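Local coordinates for variant surface glycoprotein MITat 1.13 (Trypanosoma brucei, PDB 6Z8H), which probably forms part of the dense glycoprotein coat of the parasite surface, whose changing antigenic identity would help the trypanosome evade host immunity, at the interface of chains A and B. Numbering follows the deposited sequence. Chains: chain A/B, Variant surface glycoprotein MITat 1.13.

Contact 1: the interface of chains A and B. Residues chain A 311-312; chain B 353-354.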
loop_
_atom_site.group_PDB
_atom_site.type_symbol
_atom_site.label_atom_id
_atom_site.label_comp_id
_atom_site.label_asym_id
_atom_site.label_seq_id
_atom_site.Cartn_x
_atom_site.Cartn_y
_atom_site.Cartn_z
ATOM N N GLU A 311 -43.554 16.917 -3.594
ATOM C CA GLU A 311 -42.302 16.626 -4.278
ATOM C C GLU A 311 -41.349 17.810 -4.360
ATOM O O GLU A 311 -40.287 17.686 -4.979
ATOM C CB GLU A 311 -42.564 16.101 -5.690
ATOM C CG GLU A 311 -43.307 14.782 -5.693
ATOM C CD GLU A 311 -42.450 13.614 -5.188
ATOM O OE1 GLU A 311 -41.209 13.612 -5.389
ATOM O OE2 GLU A 311 -42.985 12.689 -4.549
ATOM N N LYS A 312 -41.691 18.950 -3.763
ATOM C CA LYS A 312 -40.837 20.128 -3.763
ATOM C C LYS A 312 -40.715 20.689 -2.352
ATOM O O LYS A 312 -41.646 20.629 -1.552
ATOM C CB LYS A 312 -41.405 21.230 -4.680
ATOM C CG LYS A 312 -41.541 20.818 -6.140
ATOM C CD LYS A 312 -42.112 21.934 -6.976
ATOM C CE LYS A 312 -42.183 21.547 -8.442
ATOM N NZ LYS A 312 -43.028 22.519 -9.205
ATOM N N ASP B 353 -39.950 12.802 -8.681
ATOM C CA ASP B 353 -40.156 13.638 -9.858
ATOM C C ASP B 353 -40.921 14.883 -9.448
ATOM O O ASP B 353 -41.900 14.786 -8.698
ATOM C CB ASP B 353 -40.941 12.867 -10.919
ATOM C CG ASP B 353 -41.027 13.605 -12.241
ATOM O OD1 ASP B 353 -42.034 14.312 -12.462
ATOM O OD2 ASP B 353 -40.077 13.487 -13.044
ATOM N N PRO B 354 -40.524 16.062 -9.904
ATOM C CA PRO B 354 -41.165 17.282 -9.408
ATOM C C PRO B 354 -42.658 17.311 -9.716
ATOM O O PRO B 354 -43.448 17.792 -8.892
ATOM C CB PRO B 354 -40.394 18.416 -10.123
ATOM C CG PRO B 354 -39.129 17.831 -10.580
ATOM C CD PRO B 354 -39.295 16.323 -10.673
#
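The main-chain oxygen O of B:Asp353 shows how a backbone carbonyl can be received by the carbon stem of a charged side chain. B:Asp353 O lies 3.3 Å from A:Glu311 CG, a methylene of the aliphatic part, with CB at much the same range. A:Glu311 reaches this place because its CG stands beside the backbone N and the chain then folds at chi2 (-70°), turning the carboxylate back along B:Asp353. The carboxylate oxygen A:Glu311 OE1 lies 3.6 Å from B:Asp353 O and equally far from the B:Asp353 backbone N. Neither pair counts as a bond, and two oxygens facing each other would probably add little attraction. The next carbonyl along the chain, B:Pro354 O, comes to 3.7 Å from A:Glu311 CB. A:Lys312 behaves differently. Extended beyond CG (chi2 180°), it crosses the proline ring at about a right angle and offers it a methylene, A:Lys312 CE lying 4.0 Å from B:Pro354 CB. The proline hides 52 Å² of its surface under chain A. Together the four residues bury 105 Å², a modest patch that probably helps seat the loop between strands 348-351 and 358-361 against the partner subunit of the dimer.

Contact 2: the interface of chains A and B. Residues chain A 149, 155; chain B 197, 236, 249-250.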
loop_
_atom_site.group_PDB
_atom_site.type_symbol
_atom_site.label_atom_id
_atom_site.label_comp_id
_atom_site.label_asym_id
_atom_site.label_seq_id
_atom_site.Cartn_x
_atom_site.Cartn_y
_atom_site.Cartn_z
ATOM N N LYS A 149 50.753 -7.231 1.115
ATOM C CA LYS A 149 49.586 -6.769 1.849
ATOM C C LYS A 149 49.948 -6.065 3.147
ATOM O O LYS A 149 49.205 -5.192 3.603
ATOM C CB LYS A 149 48.631 -7.939 2.116
ATOM C CG LYS A 149 47.496 -7.670 3.127
ATOM C CD LYS A 149 46.416 -6.815 2.571
ATOM C CE LYS A 149 45.331 -6.542 3.610
ATOM N NZ LYS A 149 44.647 -7.770 4.115
ATOM N N THR A 155 42.832 -0.270 5.030
ATOM C CA THR A 155 42.115 -1.022 4.034
ATOM C C THR A 155 40.631 -0.969 4.325
ATOM O O THR A 155 39.923 -1.971 4.170
ATOM C CB THR A 155 42.529 -2.481 4.013
ATOM O OG1 THR A 155 42.432 -3.010 5.336
ATOM C CG2 THR A 155 43.913 -2.615 3.512
ATOM N N LEU B 197 38.779 -4.800 -1.571
ATOM C CA LEU B 197 39.903 -4.039 -2.106
ATOM C C LEU B 197 40.628 -4.970 -3.065
ATOM O O LEU B 197 41.266 -5.943 -2.639
ATOM C CB LEU B 197 40.823 -3.561 -0.989
ATOM C CG LEU B 197 42.197 -3.043 -1.427
ATOM C CD1 LEU B 197 42.073 -1.863 -2.378
ATOM C CD2 LEU B 197 43.051 -2.686 -0.231
ATOM N N SER B 236 45.212 -12.528 -0.105
ATOM C CA SER B 236 46.497 -11.873 0.017
ATOM C C SER B 236 47.629 -12.885 0.035
ATOM O O SER B 236 48.749 -12.547 -0.345
ATOM C CB SER B 236 46.531 -10.955 1.245
ATOM O OG SER B 236 46.375 -11.674 2.441
ATOM N N ILE B 249 42.536 -8.394 -1.825
ATOM C CA ILE B 249 43.471 -8.585 -0.720
ATOM C C ILE B 249 42.864 -8.232 0.630
ATOM O O ILE B 249 43.486 -8.488 1.666
ATOM C CB ILE B 249 44.797 -7.833 -0.950
ATOM C CG1 ILE B 249 44.604 -6.325 -1.042
ATOM C CG2 ILE B 249 45.460 -8.348 -2.228
ATOM C CD1 ILE B 249 45.904 -5.530 -0.962
ATOM N N HIS B 250 41.655 -7.681 0.658
ATOM C CA HIS B 250 40.976 -7.375 1.912
ATOM C C HIS B 250 39.486 -7.279 1.616
ATOM O O HIS B 250 39.098 -6.871 0.522
ATOM C CB HIS B 250 41.463 -6.041 2.504
ATOM C CG HIS B 250 41.180 -5.898 3.956
ATOM N ND1 HIS B 250 41.991 -6.437 4.934
ATOM C CD2 HIS B 250 40.162 -5.280 4.599
ATOM C CE1 HIS B 250 41.462 -6.180 6.119
ATOM N NE2 HIS B 250 40.355 -5.476 5.943
#
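A:Lys149 illustrates how one long side chain can be accommodated step by step, from an apolar stem to a hydrogen-bonded terminal amine. At the root, A:Lys149 CB packs on the methylene of B:Ser236, 3.8 Å from B:Ser236 CB, and CG leans on the same carbon. The chain leaves with CG opposite the backbone N (chi1 168°) and bends at chi2, which carries it over B:Ile249. There A:Lys149 CD meets the delta-methyl, 3.8 Å from B:Ile249 CD1, and A:Lys149 CE passes 3.3 Å from B:Ile249 O. A second bend, at chi4, sets the tip between two acceptors of consecutive residues. A:Lys149 NZ donates to the main-chain oxygen B:Ile249 O over 2.8 Å, the C=O...N angle being 153°. A:Lys149 NZ also donates to B:His250 ND1 at 3.1 Å, almost exactly in the imidazole plane. An accepting ND1 would suggest that a neutral ring carries its proton on NE2. One face of that ring is taken by A:Thr155, whose hydroxyl OG1 sits 3.2 Å above the B:His250 ring plane, over its centre. The threonine methyl A:Thr155 CG2 turns instead to B:Leu197 CD2, 3.8 Å away. The histidine is thus held at its edge by the lysine and on a face by the threonine. With 184 Å² hidden, the site probably ties chain A to strand 247-253 of its dimer partner and fixes their register.

Contact 3: the interface of chains A and B. Residues chain A 138, 140, 147, 152; chain B 199, 201, 216, 222, 224, 239.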
loop_
_atom_site.group_PDB
_atom_site.type_symbol
_atom_site.label_atom_id
_atom_site.label_comp_id
_atom_site.label_asym_id
_atom_site.label_seq_id
_atom_site.Cartn_x
_atom_site.Cartn_y
_atom_site.Cartn_z
ATOM N N ILE A 138 48.666 2.848 1.559
ATOM C CA ILE A 138 49.965 2.185 1.499
ATOM C C ILE A 138 50.989 3.026 2.240
ATOM O O ILE A 138 51.119 4.231 1.987
ATOM C CB ILE A 138 50.395 1.975 0.040
ATOM C CG1 ILE A 138 49.439 1.023 -0.667
ATOM C CG2 ILE A 138 51.866 1.497 -0.011
ATOM C CD1 ILE A 138 49.563 1.050 -2.173
ATOM N N PHE A 140 54.960 2.596 2.569
ATOM C CA PHE A 140 56.021 1.752 2.024
ATOM C C PHE A 140 57.030 1.251 3.056
ATOM O O PHE A 140 57.754 0.295 2.752
ATOM C CB PHE A 140 56.682 2.474 0.866
ATOM C CG PHE A 140 55.925 2.354 -0.426
ATOM C CD1 PHE A 140 55.929 1.162 -1.141
ATOM C CD2 PHE A 140 55.192 3.419 -0.916
ATOM C CE1 PHE A 140 55.253 1.046 -2.330
ATOM C CE2 PHE A 140 54.506 3.311 -2.100
ATOM C CZ PHE A 140 54.531 2.120 -2.811
ATOM N N LEU A 147 56.258 -4.409 -2.257
ATOM C CA LEU A 147 54.876 -4.307 -1.803
ATOM C C LEU A 147 54.329 -5.693 -1.512
ATOM O O LEU A 147 54.419 -6.593 -2.354
ATOM C CB LEU A 147 54.016 -3.595 -2.859
ATOM C CG LEU A 147 52.603 -3.146 -2.465
ATOM C CD1 LEU A 147 52.662 -2.331 -1.207
ATOM C CD2 LEU A 147 52.020 -2.355 -3.605
ATOM N N PHE A 152 49.727 -2.287 3.356
ATOM C CA PHE A 152 48.411 -1.648 3.316
ATOM C C PHE A 152 47.934 -1.536 4.751
ATOM O O PHE A 152 47.382 -2.480 5.319
ATOM C CB PHE A 152 47.427 -2.472 2.508
ATOM C CG PHE A 152 47.666 -2.431 1.036
ATOM C CD1 PHE A 152 48.704 -3.155 0.454
ATOM C CD2 PHE A 152 46.877 -1.638 0.226
ATOM C CE1 PHE A 152 48.879 -3.127 -0.915
ATOM C CE2 PHE A 152 47.054 -1.612 -1.124
ATOM C CZ PHE A 152 48.051 -2.334 -1.698
ATOM N N ALA B 199 43.693 -5.321 -5.646
ATOM C CA ALA B 199 45.007 -4.722 -5.857
ATOM C C ALA B 199 45.730 -5.426 -6.992
ATOM O O ALA B 199 45.638 -6.648 -7.149
ATOM C CB ALA B 199 45.834 -4.801 -4.585
ATOM N N CYS B 201 49.810 -4.885 -8.730
ATOM C CA CYS B 201 51.085 -4.171 -8.762
ATOM C C CYS B 201 51.975 -4.949 -9.714
ATOM O O CYS B 201 52.238 -6.135 -9.499
ATOM C CB CYS B 201 51.679 -4.051 -7.357
ATOM S SG CYS B 201 53.157 -2.965 -7.262
ATOM N N VAL B 216 58.508 -1.244 -6.417
ATOM C CA VAL B 216 57.805 -0.288 -7.264
ATOM C C VAL B 216 58.821 0.624 -7.945
ATOM O O VAL B 216 59.566 1.339 -7.270
ATOM C CB VAL B 216 56.775 0.509 -6.436
ATOM C CG1 VAL B 216 56.266 1.681 -7.241
ATOM C CG2 VAL B 216 55.629 -0.402 -5.968
ATOM N N LEU B 222 50.269 0.401 -10.698
ATOM C CA LEU B 222 49.657 0.107 -9.401
ATOM C C LEU B 222 48.175 0.425 -9.507
ATOM O O LEU B 222 47.805 1.584 -9.731
ATOM C CB LEU B 222 50.255 0.965 -8.290
ATOM C CG LEU B 222 49.710 0.796 -6.873
ATOM C CD1 LEU B 222 49.978 -0.604 -6.345
ATOM C CD2 LEU B 222 50.315 1.860 -5.964
ATOM N N LEU B 224 44.330 0.009 -7.737
ATOM C CA LEU B 224 43.514 -0.235 -6.554
ATOM C C LEU B 224 42.056 -0.023 -6.933
ATOM O O LEU B 224 41.706 1.033 -7.454
ATOM C CB LEU B 224 43.871 0.721 -5.421
ATOM C CG LEU B 224 45.313 0.647 -4.923
ATOM C CD1 LEU B 224 45.631 1.597 -3.775
ATOM C CD2 LEU B 224 45.626 -0.784 -4.507
ATOM N N TRP B 239 48.439 -13.360 -3.486
ATOM C CA TRP B 239 48.818 -12.074 -4.051
ATOM C C TRP B 239 50.200 -11.666 -3.578
ATOM O O TRP B 239 50.965 -11.087 -4.354
ATOM C CB TRP B 239 47.819 -10.988 -3.682
ATOM C CG TRP B 239 48.026 -9.717 -4.407
ATOM C CD1 TRP B 239 47.684 -9.451 -5.700
ATOM C CD2 TRP B 239 48.613 -8.519 -3.893
ATOM N NE1 TRP B 239 48.005 -8.159 -6.011
ATOM C CE2 TRP B 239 48.586 -7.566 -4.923
ATOM C CE3 TRP B 239 49.174 -8.164 -2.670
ATOM C CZ2 TRP B 239 49.084 -6.274 -4.761
ATOM C CZ3 TRP B 239 49.623 -6.868 -2.495
ATOM C CH2 TRP B 239 49.601 -5.951 -3.540
#
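A:Phe152 presents its rim to chain B, and two partners meet it from different directions. B:Leu224 slides past it in the opposite sense, setting its methyl B:Leu224 CD2 in the plane of the phenyl ring, 3.8 Å from A:Phe152 CE2. B:Trp239 crosses it at about a right angle and touches with the far end of its indole, B:Trp239 CH2 being 3.9 Å from A:Phe152 CE1. Each ring is steadied from its own chain: A:Ile138 CG1 lies over a face of A:Phe152, and B:Ala199 CB lies over a face of the indole, towards the rim. B:Leu222 splits its two methyls between separate partners. B:Leu222 CD2 meets A:Ile138 CD1 tip to tip at 3.9 Å, while B:Leu222 CD1 touches A:Leu147 CD2 at 3.8 Å, these two leucines crossing nearly perpendicularly. The same methyl, A:Leu147 CD2, is 3.9 Å from B:Cys201 SG, a sulfur of the Cys201-Cys211 disulfide. Farther along, A:Phe140 stands roughly square to B:Val216, A:Phe140 CE1 lying 3.9 Å from B:Val216 CG2. That methyl faces chain A because CG1 takes the position opposite the backbone N (chi1 168°). In the fold, strands 135-139 and 152-155 of chain A and the loop between them lie against strands 194-203 and 221-229 of chain B and its short helix 236-239.

Contact 4: the interface of chains A and B. Residues chain A 380, 384; chain B 82, 85, 302-303, 308.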
loop_
_atom_site.group_PDB
_atom_site.type_symbol
_atom_site.label_atom_id
_atom_site.label_comp_id
_atom_site.label_asym_id
_atom_site.label_seq_id
_atom_site.Cartn_x
_atom_site.Cartn_y
_atom_site.Cartn_z
ATOM N N LEU A 380 -41.567 -11.198 6.014
ATOM C CA LEU A 380 -42.357 -12.423 5.994
ATOM C C LEU A 380 -43.569 -12.269 6.896
ATOM O O LEU A 380 -44.678 -12.696 6.555
ATOM C CB LEU A 380 -41.493 -13.608 6.429
ATOM C CG LEU A 380 -42.166 -14.985 6.457
ATOM C CD1 LEU A 380 -42.713 -15.308 5.083
ATOM C CD2 LEU A 380 -41.214 -16.038 6.950
ATOM N N THR A 384 -47.362 -12.912 5.926
ATOM C CA THR A 384 -48.182 -13.806 6.732
ATOM C C THR A 384 -49.341 -13.032 7.358
ATOM O O THR A 384 -50.506 -13.355 7.139
ATOM C CB THR A 384 -47.361 -14.477 7.849
ATOM O OG1 THR A 384 -46.241 -15.180 7.289
ATOM C CG2 THR A 384 -48.226 -15.452 8.630
ATOM N N ARG B 82 -41.290 -13.816 -1.876
ATOM C CA ARG B 82 -40.952 -15.071 -1.225
ATOM C C ARG B 82 -39.684 -15.683 -1.813
ATOM O O ARG B 82 -38.937 -16.357 -1.102
ATOM C CB ARG B 82 -42.117 -16.044 -1.333
ATOM C CG ARG B 82 -43.251 -15.658 -0.445
ATOM C CD ARG B 82 -44.361 -16.670 -0.573
ATOM N NE ARG B 82 -45.517 -16.383 0.268
ATOM C CZ ARG B 82 -45.609 -16.697 1.560
ATOM N NH1 ARG B 82 -44.595 -17.312 2.157
ATOM N NH2 ARG B 82 -46.723 -16.408 2.239
ATOM N N LEU B 85 -36.687 -13.485 -0.195
ATOM C CA LEU B 85 -36.382 -13.513 1.234
ATOM C C LEU B 85 -35.248 -14.468 1.598
ATOM O O LEU B 85 -34.412 -14.093 2.433
ATOM C CB LEU B 85 -37.652 -13.773 2.058
ATOM C CG LEU B 85 -38.735 -12.683 2.050
ATOM C CD1 LEU B 85 -39.862 -13.087 2.987
ATOM C CD2 LEU B 85 -38.190 -11.325 2.362
ATOM N N LYS B 302 -39.087 -21.264 5.684
ATOM C CA LYS B 302 -40.005 -20.267 6.230
ATOM C C LYS B 302 -40.788 -19.560 5.131
ATOM O O LYS B 302 -41.993 -19.323 5.279
ATOM C CB LYS B 302 -39.241 -19.239 7.069
ATOM C CG LYS B 302 -38.650 -19.792 8.355
ATOM C CD LYS B 302 -37.606 -18.854 8.984
ATOM C CE LYS B 302 -38.240 -17.755 9.780
ATOM N NZ LYS B 302 -38.949 -18.233 11.022
ATOM N N ALA B 303 -40.122 -19.181 4.038
ATOM C CA ALA B 303 -40.743 -18.348 3.018
ATOM C C ALA B 303 -41.349 -19.132 1.862
ATOM O O ALA B 303 -42.316 -18.658 1.257
ATOM C CB ALA B 303 -39.699 -17.402 2.427
ATOM N N PRO B 308 -43.773 -20.464 8.378
ATOM C CA PRO B 308 -43.074 -19.233 8.787
ATOM C C PRO B 308 -42.502 -19.277 10.191
ATOM O O PRO B 308 -41.570 -18.510 10.478
ATOM C CB PRO B 308 -44.137 -18.132 8.656
ATOM C CG PRO B 308 -45.316 -18.760 7.962
ATOM C CD PRO B 308 -45.214 -20.254 8.181
#
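Apolar packing links the two chains here, with A:Leu380 as a wedge on which several residues of chain B close. A:Leu380 CB lies 3.8 Å from the delta-methyl B:Leu85 CD1. With CG opposite the backbone N (chi1 -180°), the two leucine methyls reach deeper: A:Leu380 CD2 packs 3.8 Å from B:Lys302 CB and also borders B:Pro308 CB. The leucine crosses B:Lys302 at about a right angle and hides 80 Å² in all. Contacts between polar and apolar groups frame this wedge. A:Leu380 CD1 lies 4.0 Å from the guanidinium nitrogen B:Arg82 NH1, and the hydroxyl A:Thr384 OG1 rests 3.8 Å from the ring carbon B:Pro308 CG. Hydrogen bonds brace each side internally. A:Thr384 OG1 donates at 3.0 Å to A:Leu380 O, approaching from above the carbonyl plane, 46° out of it. On the facing side B:Arg82 NH1 binds B:Ala303 O at 2.8 Å, with 151° at the hydrogen. B:Lys302 NZ, on a chain bent twice towards its end, donates to B:Pro308 O at 2.7 Å, closing the stretch from helix 296-304 to the proline. The site thereby receives the end of helix 368-383 from chain A and probably helps to hold together the end of the dimer where the modelled chain stops, expected to be membrane-proximal.

Contacts 2 and 3 form one continuous region, their C-alpha centres about 9 Å apart. They share strand 152-155 of chain A with strand 194-203 and helix 236-239 of chain B. Contacts 1 and 4 lie at the other end of the elongated molecule, about 35 Å from each other; contact 4 is about 94 Å from contact 3, measured between the same centres. Long helix 78-129, which supplies residues to contact 4, runs towards the strand-rich end. Each contact recurs by the two-fold with chains exchanged, so the subunits are clasped at both extremities, as expected for a dimeric coat protein.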